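Local coordinates for DUF1460 domain-containing protein (Legionella pneumophila subsp. pneumophila, PDB 2IM9) that is of unknown function but belongs to an N-acetylmuramoyl-L-alanine amidase-like family of the papain-like (CA) peptidase clan, which suggests hydrolysis of peptidoglycan-derived amide bonds, at residues H120-K124 with Y144-L150; N171-N175 with G261-D265; Q178-H182 with R257-T262; F224-F228 with L300-R304. One frame throughout, in Å; residues are numbered along the deposited sequence.

Contact 1 (H120-K124 with Y144-L150); sequences HTRYK and YNQKRGL
Asn145 OD1 is gripped by two nitrogens of one arginine: Arg148 NE donates to it at 2.8 Å and Arg148 NH2 donates to the same oxygen, which lies nearly in the guanidinium plane. The double grip steadies the amide and the guanidinium together, and it leaves Asn145 ND2 facing the neighbouring helix, where it makes a weak but almost straight bond to Thr121 O (3.3 Å, 174°). The contact thus joins the C-terminal ends of helices 111-122 and 137-147. Beyond the second helix Gly149, with positive phi, closes a Schellman motif.

Arg148 has CG in the crowded position between backbone N and carbonyl carbon (chi1 75°), and its chain runs extended from CG to NE, which lays the guanidinium beside the end of helix 111-122. His120 O sits 3.1 Å above one face of that group. Thr121 OG1 lies at its edge, 2.9 Å from Arg148 NH2, but the angle is poor for a hydrogen bond; the hydroxyl bonds instead to Cys117 O. Arg148 NH1 reaches the carbonyls of Cys327 and Gln328, next to the Cys117-Cys327 disulfide.

Lys124 stretches over the Tyr144 ring in one of that tyrosine's two conformers. There Lys124 CG makes a CH-pi contact, 3.8 Å from the ring centroid; a weak bond from Lys124 NZ to Tyr144 OH is doubtful. A long aliphatic chain suits the aromatic face. The arginine's positive charge, among carbonyls at a helix end and near the C-terminal tail, would probably be stabilised by their dipoles.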
loop_
_atom_site.group_PDB
_atom_site.type_symbol
_atom_site.label_atom_id
_atom_site.label_comp_id
_atom_site.label_asym_id
_atom_site.label_seq_id
_atom_site.Cartn_x
_atom_site.Cartn_y
_atom_site.Cartn_z
ATOM N N HIS A 120 5.791 -0.425 -12.528
ATOM C CA HIS A 120 6.569 0.696 -12.010
ATOM C C HIS A 120 6.159 1.198 -10.631
ATOM O O HIS A 120 6.908 1.937 -10.019
ATOM C CB HIS A 120 6.605 1.850 -13.021
ATOM C CG HIS A 120 7.571 1.614 -14.131
ATOM N ND1 HIS A 120 7.242 0.898 -15.261
ATOM C CD2 HIS A 120 8.873 1.956 -14.263
ATOM C CE1 HIS A 120 8.298 0.833 -16.058
ATOM N NE2 HIS A 120 9.297 1.472 -15.476
ATOM N N THR A 121 4.988 0.800 -10.142
ATOM C CA THR A 121 4.544 1.190 -8.808
ATOM C C THR A 121 4.984 0.142 -7.773
ATOM O O THR A 121 5.319 0.499 -6.631
ATOM C CB THR A 121 2.993 1.381 -8.756
ATOM O OG1 THR A 121 2.594 2.338 -9.750
ATOM C CG2 THR A 121 2.560 1.921 -7.411
ATOM N N ARG A 122 4.991 -1.128 -8.192
ATOM C CA ARG A 122 5.296 -2.252 -7.300
ATOM C C ARG A 122 6.777 -2.485 -7.118
ATOM O O ARG A 122 7.185 -2.992 -6.072
ATOM C CB ARG A 122 4.686 -3.556 -7.822
ATOM C CG ARG A 122 3.189 -3.657 -7.666
ATOM C CD ARG A 122 2.770 -5.104 -8.027
ATOM N NE ARG A 122 3.187 -6.043 -6.982
ATOM C CZ ARG A 122 3.669 -7.262 -7.214
ATOM N NH1 ARG A 122 3.814 -7.699 -8.472
ATOM N NH2 ARG A 122 4.016 -8.043 -6.186
ATOM N N TYR A 123 7.570 -2.120 -8.131
ATOM C CA TYR A 123 9.008 -2.409 -8.157
ATOM C C TYR A 123 9.822 -1.152 -8.389
ATOM O O TYR A 123 9.453 -0.308 -9.188
ATOM C CB TYR A 123 9.352 -3.395 -9.273
ATOM C CG TYR A 123 8.654 -4.724 -9.127
ATOM C CD1 TYR A 123 9.208 -5.745 -8.351
ATOM C CD2 TYR A 123 7.445 -4.957 -9.767
ATOM C CE1 TYR A 123 8.552 -6.976 -8.206
ATOM C CE2 TYR A 123 6.780 -6.166 -9.637
ATOM C CZ TYR A 123 7.332 -7.162 -8.849
ATOM O OH TYR A 123 6.666 -8.354 -8.747
ATOM N N LYS A 124 10.958 -1.063 -7.718
ATOM C CA LYS A 124 11.920 0.010 -7.976
ATOM C C LYS A 124 12.333 0.037 -9.457
ATOM O O LYS A 124 12.823 -0.965 -9.993
ATOM C CB LYS A 124 13.142 -0.179 -7.075
ATOM C CG LYS A 124 14.146 0.942 -7.152
ATOM C CD LYS A 124 15.442 0.566 -6.466
ATOM C CE LYS A 124 16.526 1.611 -6.742
ATOM N NZ LYS A 124 17.770 1.307 -5.952
ATOM N N TYR A 144 10.060 5.856 -3.363
ATOM C CA TYR A 144 10.189 5.710 -4.812
ATOM C C TYR A 144 9.025 6.316 -5.576
ATOM O O TYR A 144 9.232 6.924 -6.639
ATOM C CB TYR A 144 10.444 4.252 -5.216
ATOM C CG TYR A 144 11.827 3.781 -4.832
ATOM C CD1 TYR A 144 12.962 4.479 -5.254
ATOM C CD2 TYR A 144 12.007 2.653 -4.038
ATOM C CE1 TYR A 144 14.238 4.070 -4.889
ATOM C CE2 TYR A 144 13.281 2.233 -3.665
ATOM C CZ TYR A 144 14.391 2.949 -4.096
ATOM O OH TYR A 144 15.652 2.545 -3.748
ATOM N N ASN A 145 7.810 6.183 -5.047
ATOM C CA ASN A 145 6.654 6.720 -5.760
ATOM C C ASN A 145 6.528 8.240 -5.627
ATOM O O ASN A 145 5.941 8.889 -6.491
ATOM C CB ASN A 145 5.371 5.940 -5.420
ATOM C CG ASN A 145 5.360 4.557 -6.054
ATOM O OD1 ASN A 145 5.496 4.421 -7.272
ATOM N ND2 ASN A 145 5.212 3.513 -5.231
ATOM N N GLN A 146 7.115 8.803 -4.574
ATOM C CA GLN A 146 7.225 10.254 -4.453
ATOM C C GLN A 146 8.289 10.757 -5.416
ATOM O O GLN A 146 8.053 11.723 -6.163
ATOM C CB GLN A 146 7.554 10.676 -3.021
ATOM C CG GLN A 146 6.364 10.625 -2.070
ATOM C CD GLN A 146 6.775 10.595 -0.596
ATOM O OE1 GLN A 146 5.947 10.322 0.298
ATOM N NE2 GLN A 146 8.052 10.844 -0.333
ATOM N N LYS A 147 9.438 10.081 -5.424
ATOM C CA LYS A 147 10.573 10.494 -6.272
ATOM C C LYS A 147 10.197 10.542 -7.748
ATOM O O LYS A 147 10.614 11.459 -8.472
ATOM C CB LYS A 147 11.822 9.628 -6.012
ATOM C CG LYS A 147 12.467 9.883 -4.638
ATOM C CD LYS A 147 13.739 10.734 -4.694
ATOM C CE LYS A 147 14.240 11.106 -3.283
ATOM N NZ LYS A 147 14.547 9.923 -2.398
ATOM N N ARG A 148 9.358 9.610 -8.189
ATOM C CA ARG A 148 8.991 9.556 -9.596
ATOM C C ARG A 148 7.734 10.364 -9.927
ATOM O O ARG A 148 7.261 10.374 -11.068
ATOM C CB ARG A 148 8.893 8.120 -10.065
ATOM C CG ARG A 148 7.674 7.409 -9.613
ATOM C CD ARG A 148 7.830 5.961 -9.948
ATOM N NE ARG A 148 6.596 5.259 -9.661
ATOM C CZ ARG A 148 5.644 5.020 -10.554
ATOM N NH1 ARG A 148 5.793 5.414 -11.809
ATOM N NH2 ARG A 148 4.548 4.370 -10.183
ATOM N N GLY A 149 7.207 11.054 -8.924
ATOM C CA GLY A 149 6.151 12.037 -9.141
ATOM C C GLY A 149 4.736 11.510 -9.135
ATOM O O GLY A 149 3.813 12.195 -9.591
ATOM N N LEU A 150 4.550 10.299 -8.607
ATOM C CA LEU A 150 3.207 9.741 -8.461
ATOM C C LEU A 150 2.489 10.277 -7.221
ATOM O O LEU A 150 1.286 10.638 -7.293
ATOM C CB LEU A 150 3.250 8.208 -8.430
ATOM C CG LEU A 150 1.895 7.530 -8.195
ATOM C CD1 LEU A 150 0.883 7.942 -9.259
ATOM C CD2 LEU A 150 2.048 5.997 -8.173
#

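Contact 2 (N171-N175 with G261-D265); sequences NALIN and GTELD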
loop_
_atom_site.group_PDB
_atom_site.type_symbol
_atom_site.label_atom_id
_atom_site.label_comp_id
_atom_site.label_asym_id
_atom_site.label_seq_id
_atom_site.Cartn_x
_atom_site.Cartn_y
_atom_site.Cartn_z
ATOM N N ASN A 171 9.955 7.490 13.065
ATOM C CA ASN A 171 11.155 6.905 12.486
ATOM C C ASN A 171 11.220 5.421 12.823
ATOM O O ASN A 171 10.882 5.006 13.938
ATOM C CB ASN A 171 12.416 7.571 13.025
ATOM C CG ASN A 171 12.328 9.073 13.024
ATOM O OD1 ASN A 171 12.466 9.705 14.081
ATOM N ND2 ASN A 171 12.078 9.660 11.863
ATOM N N ALA A 172 11.640 4.626 11.856
ATOM C CA ALA A 172 11.984 3.246 12.145
ATOM C C ALA A 172 13.275 2.978 11.417
ATOM O O ALA A 172 13.455 3.433 10.300
ATOM C CB ALA A 172 10.906 2.321 11.644
ATOM N N LEU A 173 14.169 2.232 12.058
ATOM C CA LEU A 173 15.407 1.851 11.392
ATOM C C LEU A 173 15.158 0.528 10.674
ATOM O O LEU A 173 15.051 -0.525 11.318
ATOM C CB LEU A 173 16.553 1.735 12.390
ATOM C CG LEU A 173 17.901 1.484 11.728
ATOM C CD1 LEU A 173 18.285 2.643 10.828
ATOM C CD2 LEU A 173 18.947 1.262 12.799
ATOM N N ILE A 174 15.016 0.626 9.355
ATOM C CA ILE A 174 14.648 -0.515 8.509
ATOM C C ILE A 174 15.925 -1.193 8.072
ATOM O O ILE A 174 16.665 -0.668 7.236
ATOM C CB ILE A 174 13.839 -0.115 7.236
ATOM C CG1 ILE A 174 12.634 0.780 7.567
ATOM C CG2 ILE A 174 13.430 -1.371 6.456
ATOM C CD1 ILE A 174 11.551 0.130 8.397
ATOM N N ASN A 175 16.178 -2.361 8.639
ATOM C CA ASN A 175 17.426 -3.086 8.413
ATOM C C ASN A 175 17.103 -4.230 7.448
ATOM O O ASN A 175 16.643 -5.293 7.879
ATOM C CB ASN A 175 17.925 -3.624 9.767
ATOM C CG ASN A 175 19.290 -4.306 9.679
ATOM O OD1 ASN A 175 19.610 -4.945 8.682
ATOM N ND2 ASN A 175 20.091 -4.193 10.757
ATOM N N GLY A 261 12.775 -9.191 12.241
ATOM C CA GLY A 261 14.163 -8.832 12.032
ATOM C C GLY A 261 14.403 -7.354 11.885
ATOM O O GLY A 261 15.540 -6.931 11.687
ATOM N N THR A 262 13.340 -6.555 11.987
ATOM C CA THR A 262 13.486 -5.117 11.844
ATOM C C THR A 262 12.408 -4.339 12.597
ATOM O O THR A 262 11.315 -4.847 12.817
ATOM C CB THR A 262 13.493 -4.694 10.349
ATOM O OG1 THR A 262 13.790 -3.295 10.248
ATOM C CG2 THR A 262 12.159 -4.998 9.668
ATOM N N GLU A 263 12.755 -3.126 13.021
ATOM C CA GLU A 263 11.737 -2.142 13.406
ATOM C C GLU A 263 10.869 -1.852 12.204
ATOM O O GLU A 263 11.308 -2.015 11.055
ATOM C CB GLU A 263 12.389 -0.831 13.841
ATOM C CG GLU A 263 13.238 -0.949 15.068
ATOM C CD GLU A 263 13.770 0.401 15.527
ATOM O OE1 GLU A 263 13.589 1.432 14.806
ATOM O OE2 GLU A 263 14.368 0.420 16.635
ATOM N N LEU A 264 9.647 -1.404 12.463
ATOM C CA LEU A 264 8.747 -1.025 11.391
ATOM C C LEU A 264 7.951 0.221 11.773
ATOM O O LEU A 264 7.880 0.593 12.963
ATOM C CB LEU A 264 7.803 -2.187 11.066
ATOM C CG LEU A 264 7.071 -2.163 9.714
ATOM C CD1 LEU A 264 8.021 -1.912 8.513
ATOM C CD2 LEU A 264 6.332 -3.481 9.555
ATOM N N ASP A 265 7.370 0.879 10.778
ATOM C CA ASP A 265 6.710 2.167 11.011
ATOM C C ASP A 265 5.251 2.261 10.544
ATOM O O ASP A 265 4.506 3.118 11.028
ATOM C CB ASP A 265 7.515 3.302 10.352
ATOM C CG ASP A 265 8.015 2.946 8.936
ATOM O OD1 ASP A 265 7.586 1.902 8.369
ATOM O OD2 ASP A 265 8.857 3.712 8.405
HETATM O O HOH W 1 11.779 3.619 16.490
HETATM O O HOH W 2 15.747 -2.399 13.105
#
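Thr262 turns its hydroxyl anti to its own backbone N (chi1 -173°), which brings OG1 to Asn175 N, and Glu263 swings CG beside its backbone N (chi1 -64°) before running out straight, which brings OE1 to Leu173 N. The two segments run roughly antiparallel, but they pair through side chains and water where a regular beta-sheet would pair backbone N-H with C=O: strand 168-175 here passes the start of strand 264-275 in the antiparallel sheet of this amidase-like fold.

Glu263 OE1 accepts from Leu173 N at 2.9 Å in a nearly straight bond (177°), approached on the anti side and well out of the carboxylate plane. A glutamate is long enough to span this gap, and its other oxygen, OE2, forms a salt bridge with Arg257. Thr262 OG1 accepts from Asn175 N at 3.0 Å while donating to Glu263 O, on a lone pair in the carbonyl plane, so the hydroxyl is used in both directions. A water donates to Leu173 O and accepts from Glu263 N, linking the two backbones.

Small Ala172 lets the chains come close: its CB packs against Leu264 C (3.6 Å) and also against Asp265 CB, whose carboxylate is held by Ser217 and Ser138. Ile174 CB points away from 261-265, yet its terminal methyl comes back to it, placing CD1 3.4 Å from Glu263 O and 4.1 Å from Leu264 CD1.

Contact 3 (Q178-H182 with R257-T262); sequences QWYNH and RQQIGT
Trp179 and Gly261 bring their CA atoms within 4.4 Å, where helix 176-181 meets the turn that ends the short helix 257-260; Gly261 is the first residue to leave that helix, with positive phi (97°). Glycine makes this close helix-to-turn contact possible, since the side of Gly261 where a CB would stand is filled by Gln178 O and the His182 ring.

The imidazole lies flat against the turn. Gly261 CA makes a CH-pi contact with one face of it, 3.4 Å from the His182 ring centroid, displaced toward the rim. The ring is held through both nitrogens: His182 ND1 donates to Gln178 O, which also receives His182 N from the opposite face of its plane, and at the ring edge His182 NE2 makes a weak bond to Gln258 O (3.3 Å, 126°). A histidine suits this place, with a nitrogen for each segment, though using both as donors would require a protonated ring, which is not seen directly.

Trp179, with CG anti to the backbone N (chi1 180°), brings indole CD1 to the turn, 3.3 Å from Ile260 O and 3.9 Å from Thr262 CG2, while Phe136 packs edge-to-face on the same indole and Lys183 makes a cation-pi contact with it. Gln178, bent at chi2, lays CG 3.0 Å from Gly261 O. Trp179 CA gives a C-H to Ile260 O, and one water donates to Trp179 O and to Ile260 O (2.7 Å).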
loop_
_atom_site.group_PDB
_atom_site.type_symbol
_atom_site.label_atom_id
_atom_site.label_comp_id
_atom_site.label_asym_id
_atom_site.label_seq_id
_atom_site.Cartn_x
_atom_site.Cartn_y
_atom_site.Cartn_z
ATOM N N GLN A 178 18.854 -7.736 8.034
ATOM C CA GLN A 178 18.301 -8.489 9.161
ATOM C C GLN A 178 16.877 -9.007 8.871
ATOM O O GLN A 178 16.475 -10.107 9.302
ATOM C CB GLN A 178 18.331 -7.652 10.446
ATOM C CG GLN A 178 18.112 -8.504 11.695
ATOM C CD GLN A 178 19.196 -9.576 11.859
ATOM O OE1 GLN A 178 18.966 -10.736 11.559
ATOM N NE2 GLN A 178 20.377 -9.173 12.288
ATOM N N TRP A 179 16.105 -8.232 8.114
ATOM C CA TRP A 179 14.779 -8.683 7.713
ATOM C C TRP A 179 14.924 -9.939 6.833
ATOM O O TRP A 179 14.201 -10.928 7.027
ATOM C CB TRP A 179 14.080 -7.556 6.959
ATOM C CG TRP A 179 12.688 -7.857 6.463
ATOM C CD1 TRP A 179 11.554 -8.023 7.217
ATOM C CD2 TRP A 179 12.278 -7.939 5.092
ATOM N NE1 TRP A 179 10.463 -8.232 6.392
ATOM C CE2 TRP A 179 10.881 -8.193 5.083
ATOM C CE3 TRP A 179 12.958 -7.835 3.871
ATOM C CZ2 TRP A 179 10.143 -8.342 3.886
ATOM C CZ3 TRP A 179 12.223 -7.988 2.671
ATOM C CH2 TRP A 179 10.831 -8.244 2.697
ATOM N N TYR A 180 15.874 -9.916 5.898
ATOM C CA TYR A 180 16.094 -11.100 5.057
ATOM C C TYR A 180 16.515 -12.282 5.902
ATOM O O TYR A 180 15.982 -13.378 5.726
ATOM C CB TYR A 180 17.085 -10.843 3.910
ATOM C CG TYR A 180 16.386 -10.234 2.734
ATOM C CD1 TYR A 180 16.229 -8.852 2.637
ATOM C CD2 TYR A 180 15.810 -11.045 1.736
ATOM C CE1 TYR A 180 15.560 -8.286 1.556
ATOM C CE2 TYR A 180 15.124 -10.491 0.662
ATOM C CZ TYR A 180 14.989 -9.118 0.588
ATOM O OH TYR A 180 14.301 -8.573 -0.456
ATOM N N ASN A 181 17.404 -12.037 6.861
ATOM C CA ASN A 181 17.958 -13.104 7.690
ATOM C C ASN A 181 16.881 -13.838 8.470
ATOM O O ASN A 181 16.977 -15.045 8.693
ATOM C CB ASN A 181 19.035 -12.558 8.628
ATOM C CG ASN A 181 19.709 -13.643 9.424
ATOM O OD1 ASN A 181 20.256 -14.619 8.871
ATOM N ND2 ASN A 181 19.670 -13.497 10.730
ATOM N N HIS A 182 15.848 -13.098 8.866
ATOM C CA HIS A 182 14.703 -13.661 9.612
ATOM C C HIS A 182 13.697 -14.478 8.783
ATOM O O HIS A 182 12.774 -15.082 9.335
ATOM C CB HIS A 182 13.951 -12.539 10.325
ATOM C CG HIS A 182 14.420 -12.298 11.728
ATOM N ND1 HIS A 182 15.606 -11.660 12.021
ATOM C CD2 HIS A 182 13.866 -12.627 12.918
ATOM C CE1 HIS A 182 15.742 -11.569 13.336
ATOM N NE2 HIS A 182 14.700 -12.154 13.902
ATOM N N ARG A 257 11.874 -6.330 15.824
ATOM C CA ARG A 257 13.200 -6.897 15.539
ATOM C C ARG A 257 13.277 -8.387 15.840
ATOM O O ARG A 257 13.857 -9.164 15.061
ATOM C CB ARG A 257 14.290 -6.187 16.330
ATOM C CG ARG A 257 14.696 -4.838 15.795
ATOM C CD ARG A 257 15.866 -4.316 16.621
ATOM N NE ARG A 257 15.698 -2.933 17.040
ATOM C CZ ARG A 257 16.659 -2.191 17.594
ATOM N NH1 ARG A 257 17.872 -2.696 17.802
ATOM N NH2 ARG A 257 16.405 -0.932 17.934
ATOM N N GLN A 258 12.722 -8.791 16.977
ATOM C CA GLN A 258 12.776 -10.195 17.347
ATOM C C GLN A 258 11.886 -11.005 16.423
ATOM O O GLN A 258 12.223 -12.145 16.100
ATOM C CB GLN A 258 12.398 -10.409 18.818
ATOM C CG GLN A 258 12.850 -11.768 19.400
ATOM C CD GLN A 258 11.904 -12.903 19.042
ATOM O OE1 GLN A 258 10.729 -12.662 18.721
ATOM N NE2 GLN A 258 12.409 -14.149 19.077
ATOM N N GLN A 259 10.771 -10.410 15.987
ATOM C CA GLN A 259 9.764 -11.137 15.211
ATOM C C GLN A 259 10.028 -11.202 13.710
ATOM O O GLN A 259 9.853 -12.259 13.094
ATOM C CB GLN A 259 8.368 -10.551 15.426
ATOM C CG GLN A 259 7.908 -10.548 16.893
ATOM C CD GLN A 259 8.080 -9.181 17.565
ATOM O OE1 GLN A 259 9.154 -8.563 17.512
ATOM N NE2 GLN A 259 7.012 -8.703 18.195
ATOM N N ILE A 260 10.384 -10.072 13.102
ATOM C CA ILE A 260 10.592 -10.072 11.645
ATOM C C ILE A 260 11.978 -9.595 11.253
ATOM O O ILE A 260 12.294 -9.583 10.062
ATOM C CB ILE A 260 9.543 -9.236 10.861
ATOM C CG1 ILE A 260 9.735 -7.746 11.150
ATOM C CG2 ILE A 260 8.107 -9.717 11.134
ATOM C CD1 ILE A 260 8.864 -6.816 10.330
ATOM N N GLY A 261 12.775 -9.191 12.241
ATOM C CA GLY A 261 14.163 -8.832 12.032
ATOM C C GLY A 261 14.403 -7.354 11.885
ATOM O O GLY A 261 15.540 -6.931 11.687
ATOM N N THR A 262 13.340 -6.555 11.987
ATOM C CA THR A 262 13.486 -5.117 11.844
ATOM C C THR A 262 12.408 -4.339 12.597
ATOM O O THR A 262 11.315 -4.847 12.817
ATOM C CB THR A 262 13.493 -4.694 10.349
ATOM O OG1 THR A 262 13.790 -3.295 10.248
ATOM C CG2 THR A 262 12.159 -4.998 9.668
HETATM O O HOH W 3 11.640 -11.297 8.052
#

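Contact 4 (F224-F228 with L300-R304); sequences FTALF and LDKAR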
loop_
_atom_site.group_PDB
_atom_site.type_symbol
_atom_site.label_atom_id
_atom_site.label_comp_id
_atom_site.label_asym_id
_atom_site.label_seq_id
_atom_site.Cartn_x
_atom_site.Cartn_y
_atom_site.Cartn_z
ATOM N N PHE A 224 -2.968 11.111 17.106
ATOM C CA PHE A 224 -4.306 10.972 17.681
ATOM C C PHE A 224 -4.556 12.017 18.762
ATOM O O PHE A 224 -5.706 12.399 19.001
ATOM C CB PHE A 224 -4.551 9.569 18.244
ATOM C CG PHE A 224 -4.609 8.483 17.202
ATOM C CD1 PHE A 224 -5.082 8.738 15.920
ATOM C CD2 PHE A 224 -4.200 7.184 17.523
ATOM C CE1 PHE A 224 -5.139 7.728 14.966
ATOM C CE2 PHE A 224 -4.269 6.167 16.594
ATOM C CZ PHE A 224 -4.728 6.438 15.294
ATOM N N THR A 225 -3.488 12.482 19.402
ATOM C CA THR A 225 -3.619 13.547 20.404
ATOM C C THR A 225 -4.190 14.829 19.780
ATOM O O THR A 225 -4.787 15.663 20.485
ATOM C CB THR A 225 -2.279 13.857 21.087
ATOM O OG1 THR A 225 -1.305 14.205 20.089
ATOM C CG2 THR A 225 -1.809 12.648 21.884
ATOM N N ALA A 226 -4.005 14.987 18.468
ATOM C CA ALA A 226 -4.563 16.120 17.727
ATOM C C ALA A 226 -5.935 15.779 17.152
ATOM O O ALA A 226 -6.881 16.541 17.285
ATOM C CB ALA A 226 -3.607 16.555 16.617
ATOM N N LEU A 227 -6.036 14.618 16.515
ATOM C CA LEU A 227 -7.260 14.223 15.826
ATOM C C LEU A 227 -8.401 13.971 16.797
ATOM O O LEU A 227 -9.569 14.066 16.420
ATOM C CB LEU A 227 -7.021 12.967 14.992
ATOM C CG LEU A 227 -6.185 13.145 13.727
ATOM C CD1 LEU A 227 -5.887 11.763 13.157
ATOM C CD2 LEU A 227 -6.922 13.976 12.687
ATOM N N PHE A 228 -8.045 13.641 18.039
ATOM C CA PHE A 228 -9.034 13.420 19.088
ATOM C C PHE A 228 -8.748 14.276 20.310
ATOM O O PHE A 228 -8.968 13.838 21.439
ATOM C CB PHE A 228 -9.110 11.935 19.447
ATOM C CG PHE A 228 -9.592 11.096 18.320
ATOM C CD1 PHE A 228 -10.956 10.935 18.084
ATOM C CD2 PHE A 228 -8.678 10.523 17.443
ATOM C CE1 PHE A 228 -11.407 10.185 17.016
ATOM C CE2 PHE A 228 -9.119 9.759 16.347
ATOM C CZ PHE A 228 -10.487 9.596 16.135
ATOM N N LEU A 300 -10.356 5.068 13.485
ATOM C CA LEU A 300 -9.225 5.618 14.220
ATOM C C LEU A 300 -9.530 5.715 15.705
ATOM O O LEU A 300 -8.640 5.544 16.526
ATOM C CB LEU A 300 -8.808 6.982 13.651
ATOM C CG LEU A 300 -8.284 6.928 12.206
ATOM C CD1 LEU A 300 -7.915 8.307 11.712
ATOM C CD2 LEU A 300 -7.081 5.992 12.073
ATOM N N ASP A 301 -10.791 5.979 16.049
ATOM C CA ASP A 301 -11.170 6.061 17.458
ATOM C C ASP A 301 -10.907 4.713 18.149
ATOM O O ASP A 301 -10.365 4.667 19.257
ATOM C CB ASP A 301 -12.628 6.487 17.613
ATOM C CG ASP A 301 -13.026 6.654 19.069
ATOM O OD1 ASP A 301 -12.398 7.470 19.774
ATOM O OD2 ASP A 301 -13.952 5.937 19.508
ATOM N N LYS A 302 -11.271 3.628 17.470
ATOM C CA LYS A 302 -10.988 2.271 17.946
ATOM C C LYS A 302 -9.486 1.982 17.957
ATOM O O LYS A 302 -8.995 1.283 18.843
ATOM C CB LYS A 302 -11.703 1.230 17.082
ATOM C CG LYS A 302 -13.219 1.327 17.114
ATOM C CD LYS A 302 -13.836 0.355 16.119
ATOM C CE LYS A 302 -15.368 0.391 16.160
ATOM N NZ LYS A 302 -15.926 1.639 15.541
ATOM N N ALA A 303 -8.760 2.521 16.980
ATOM C CA ALA A 303 -7.309 2.300 16.892
ATOM C C ALA A 303 -6.542 2.998 18.013
ATOM O O ALA A 303 -5.449 2.562 18.374
ATOM C CB ALA A 303 -6.772 2.731 15.512
ATOM N N ARG A 304 -7.124 4.063 18.569
ATOM C CA ARG A 304 -6.540 4.827 19.690
ATOM C C ARG A 304 -6.117 3.980 20.878
ATOM O O ARG A 304 -5.161 4.324 21.572
ATOM C CB ARG A 304 -7.537 5.860 20.229
ATOM C CG ARG A 304 -7.740 7.085 19.410
ATOM C CD ARG A 304 -9.007 7.796 19.880
ATOM N NE ARG A 304 -8.730 8.715 20.975
ATOM C CZ ARG A 304 -9.631 9.190 21.834
ATOM N NH1 ARG A 304 -10.908 8.822 21.783
ATOM N NH2 ARG A 304 -9.228 10.029 22.774
#
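Phe224 and Phe228, one helical turn apart, project from helix 224-227 and its end as two bumps against helix 296-303, with Leu300 reaching into the hollow between them. Leu300 CB lies 3.9 Å from Phe228 CE2, at the edge of that ring, near its plane, while Leu300 CD2 lies 3.9 Å from Phe224 CE1. Phe224 fills the groove between Leu300, Ala303 and Arg304; the small Ala303 leaves room for the ring end, its CB 4.2 Å from Phe224 CZ.

Arg304 covers one face of Phe228. Its chain bends at chi3 (87°), which folds the guanidinium back almost parallel to the ring, the planes 11° apart. Arg304 CD makes a CH-pi contact over that face, 3.8 Å from the Phe228 ring centroid, and the guanidinium itself rests on Phe228 CB. Arg304 CG meets Phe224 CD2.

The flat group is kept in place at its edge by a salt bridge within 300-304, Arg304 NH1 to Asp301 OD1 at 2.8 Å, and by Asn231, which accepts from NH2. No hydrogen bond crosses between the segments: apolar surfaces join the helices, and the Asp301 and Arg304 charges pair with each other beside them, leaving the arginine's aliphatic part to cover an aromatic face.

Overall arrangement
Contacts 2 and 3 form one continuous region: they share Gly261 and Thr262, and the salt bridge from Arg257 to Glu263 ties them together. Strand 168-175 leads straight into helix 176-181, and helix 257-260 into strand 264-275, so the same two chain passages meet twice, first by side-chain-to-backbone bonds and water, then by ring-on-glycine packing. Contact 1, its centre about 12 Å from the chain's centre, joins two helix ends by a weak amide-to-carbonyl bond beside an Asn145-Arg148 pair. Contact 4, across that centre, joins two helices by aromatic and aliphatic packing. Contacts 3 and 4 lie farthest out, yet contact 4, like contact 1, has no exposed touching residue, whereas contact 3 is the most superficial.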